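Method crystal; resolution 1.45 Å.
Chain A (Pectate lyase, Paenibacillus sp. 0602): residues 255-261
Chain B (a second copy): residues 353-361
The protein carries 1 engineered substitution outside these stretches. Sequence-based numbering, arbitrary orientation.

Chain A 255-261: ESANANL
Chain B (353-361) TDPTNATYT

Two asparagines, one from each copy of the pectate lyase, meet amide to amide at the centre of this contact. Asn B357 ND2 donates to Asn A260 OD1 at 2.8 Å, and the N-H...O angle of 170° is nearly straight. Each amide also uses its other end. Asn B357 OD1 turns back to its own chain, accepting from Thr B359 N at 3.0 Å and from Thr B359 OG1 at 2.8 Å. With OD1 bound in this way, ND2 faces chain A. Asn A260 ND2 reaches Tyr B360 OH at 3.2 Å, a weak bond with an angle of 132°. The amide nitrogen lies oblique to the tyrosine ring.

The chain A stretch is a 3-10 segment from Ser A256 to Asn A260. Phi runs from -62° to -89° and psi from -30° to -9°. Its i to i+3 bonds begin with Asn A258 N to Glu A255 O at 3.0 Å and end with Leu A261 N to Asn A258 O at 3.1 Å. Glu A255 and Leu A261 are extended, with psi near 133°. Ser A256 and Asn A260 direct CA-to-CB toward chain B, Ala A257 sideways and Asn A258 away. Asn A260 is m, with chi2 121°.

In the chain B stretch, Thr B353 (-108/-41) leads into a type I turn from Asp B354 to Asn B357, closed by Asn B357 N to Asp B354 O at 3.0 Å. Pro B355 is at -62/-19 and Thr B356 at -99/9. Asp B354 is t, and its OD1 accepts from Thr B356 N at 3.1 Å. Asn B357, at -115/105, is t with chi2 -10°. A short 3-10 segment follows from Ala B358 to Tyr B360. Thr B359 (m) points toward chain A. Tyr B360 (m, chi2 -72°) leaves sideways, but its end comes nearer.

The closest CA pair is Ala A257 with Asn B357, 5.6 Å apart. Ala A257 CB packs 3.5 Å from Thr B359 OG1 and 3.6 Å from Asn B357 OD1. The small methyl thus sits beside the polar atoms of the asparagine-threonine pair.

A water bridges the Ser A256 end. Ser A256 is p, and its OG lies 3.6 Å from Asn B357 CB. The same OG is 4.4 Å from Asp B354 OD2, too far for a direct bond. Water 1 spans the gap, 2.7 Å from Ser A256 OG. It donates to Asp B354 OD2 at 2.8 Å and bonds Thr B356 OG1 (p) at 2.6 Å. The two stretches together bury 260 Å².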

# COMPACT_ATOMS: atom_id res chain seq x y z
N GLU A 255 7.14 -19.39 0.54
CA GLU A 255 5.81 -18.85 0.30
C GLU A 255 5.89 -17.73 -0.70
O GLU A 255 6.73 -16.85 -0.58
CB GLU A 255 5.27 -18.27 1.59
CG GLU A 255 4.65 -19.26 2.53
CD GLU A 255 3.39 -19.88 1.94
OE1 GLU A 255 2.61 -19.16 1.26
OE2 GLU A 255 3.19 -21.09 2.17
N SER A 256 4.99 -17.74 -1.68
CA SER A 256 5.05 -16.72 -2.72
C SER A 256 4.86 -15.29 -2.20
O SER A 256 5.42 -14.33 -2.77
CB SER A 256 4.05 -17.06 -3.85
OG SER A 256 2.71 -16.92 -3.39
N ALA A 257 4.11 -15.13 -1.12
CA ALA A 257 3.95 -13.80 -0.53
C ALA A 257 5.26 -13.20 0.01
O ALA A 257 5.35 -12.01 0.23
CB ALA A 257 2.88 -13.82 0.56
N ASN A 258 6.27 -14.04 0.23
CA ASN A 258 7.54 -13.52 0.73
C ASN A 258 8.16 -12.57 -0.28
O ASN A 258 8.94 -11.66 0.10
CB ASN A 258 8.52 -14.65 1.04
CG ASN A 258 8.09 -15.52 2.21
OD1 ASN A 258 7.31 -15.09 3.05
ND2 ASN A 258 8.66 -16.72 2.31
N ALA A 259 7.83 -12.75 -1.56
CA ALA A 259 8.42 -11.88 -2.58
C ALA A 259 7.97 -10.44 -2.39
O ALA A 259 8.66 -9.51 -2.84
CB ALA A 259 8.02 -12.35 -3.97
N ASN A 260 6.87 -10.25 -1.67
CA ASN A 260 6.34 -8.91 -1.46
C ASN A 260 6.87 -8.18 -0.24
O ASN A 260 6.56 -6.99 -0.04
CB ASN A 260 4.81 -8.97 -1.38
CG ASN A 260 4.21 -9.58 -2.62
OD1 ASN A 260 3.52 -10.59 -2.53
ND2 ASN A 260 4.52 -9.02 -3.78
N LEU A 261 7.62 -8.90 0.59
CA LEU A 261 8.17 -8.27 1.79
C LEU A 261 9.14 -7.18 1.44
O LEU A 261 10.02 -7.39 0.60
CB LEU A 261 8.85 -9.31 2.68
CG LEU A 261 7.97 -10.45 3.19
CD1 LEU A 261 8.83 -11.67 3.55
CD2 LEU A 261 7.10 -10.01 4.39
N THR B 353 -3.29 -10.50 -10.40
CA THR B 353 -1.85 -10.67 -10.55
C THR B 353 -1.34 -12.09 -10.28
O THR B 353 -0.45 -12.56 -11.00
CB THR B 353 -1.13 -9.64 -9.65
OG1 THR B 353 -1.54 -8.32 -10.04
CG2 THR B 353 0.39 -9.76 -9.76
N ASP B 354 -1.86 -12.75 -9.24
CA ASP B 354 -1.46 -14.13 -8.88
C ASP B 354 -2.46 -14.69 -7.87
O ASP B 354 -2.41 -14.35 -6.70
CB ASP B 354 -0.05 -14.18 -8.27
CG ASP B 354 0.36 -15.60 -7.86
OD1 ASP B 354 -0.46 -16.55 -7.96
OD2 ASP B 354 1.52 -15.79 -7.44
N PRO B 355 -3.38 -15.54 -8.34
CA PRO B 355 -4.49 -16.00 -7.49
C PRO B 355 -4.08 -16.79 -6.26
O PRO B 355 -4.90 -16.91 -5.36
CB PRO B 355 -5.33 -16.86 -8.44
CG PRO B 355 -5.07 -16.22 -9.78
CD PRO B 355 -3.58 -15.93 -9.75
N THR B 356 -2.87 -17.33 -6.22
CA THR B 356 -2.39 -18.04 -5.01
C THR B 356 -1.49 -17.21 -4.10
O THR B 356 -0.85 -17.73 -3.18
CB THR B 356 -1.81 -19.43 -5.30
OG1 THR B 356 -0.62 -19.28 -6.07
CG2 THR B 356 -2.85 -20.23 -6.10
N ASN B 357 -1.40 -15.92 -4.40
CA ASN B 357 -0.68 -15.01 -3.52
C ASN B 357 -1.73 -14.03 -2.98
O ASN B 357 -2.20 -13.11 -3.69
CB ASN B 357 0.45 -14.27 -4.26
CG ASN B 357 1.22 -13.31 -3.35
OD1 ASN B 357 0.81 -13.03 -2.22
ND2 ASN B 357 2.29 -12.73 -3.88
N ALA B 358 -2.10 -14.24 -1.72
CA ALA B 358 -3.18 -13.50 -1.07
C ALA B 358 -2.89 -12.02 -1.00
O ALA B 358 -3.82 -11.22 -0.87
CB ALA B 358 -3.40 -14.03 0.34
N THR B 359 -1.62 -11.64 -1.04
CA THR B 359 -1.24 -10.23 -0.99
C THR B 359 -1.92 -9.47 -2.14
O THR B 359 -2.26 -8.30 -2.03
CB THR B 359 0.27 -10.05 -1.09
OG1 THR B 359 0.96 -11.03 -0.28
CG2 THR B 359 0.68 -8.65 -0.68
N TYR B 360 -2.20 -10.15 -3.25
CA TYR B 360 -2.83 -9.49 -4.40
C TYR B 360 -4.37 -9.53 -4.39
O TYR B 360 -5.01 -8.90 -5.25
CB TYR B 360 -2.25 -10.04 -5.71
CG TYR B 360 -0.83 -9.61 -5.93
CD1 TYR B 360 -0.54 -8.30 -6.27
CD2 TYR B 360 0.22 -10.52 -5.85
CE1 TYR B 360 0.77 -7.88 -6.47
CE2 TYR B 360 1.54 -10.12 -6.08
CZ TYR B 360 1.80 -8.81 -6.39
OH TYR B 360 3.10 -8.43 -6.60
N THR B 361 -4.96 -10.23 -3.43
CA THR B 361 -6.42 -10.34 -3.35
C THR B 361 -7.06 -9.15 -2.64
O THR B 361 -6.61 -8.74 -1.58
CB THR B 361 -6.82 -11.63 -2.58
OG1 THR B 361 -6.22 -12.76 -3.25
CG2 THR B 361 -8.35 -11.81 -2.52
O HOH W 1 1.55 -17.93 -5.61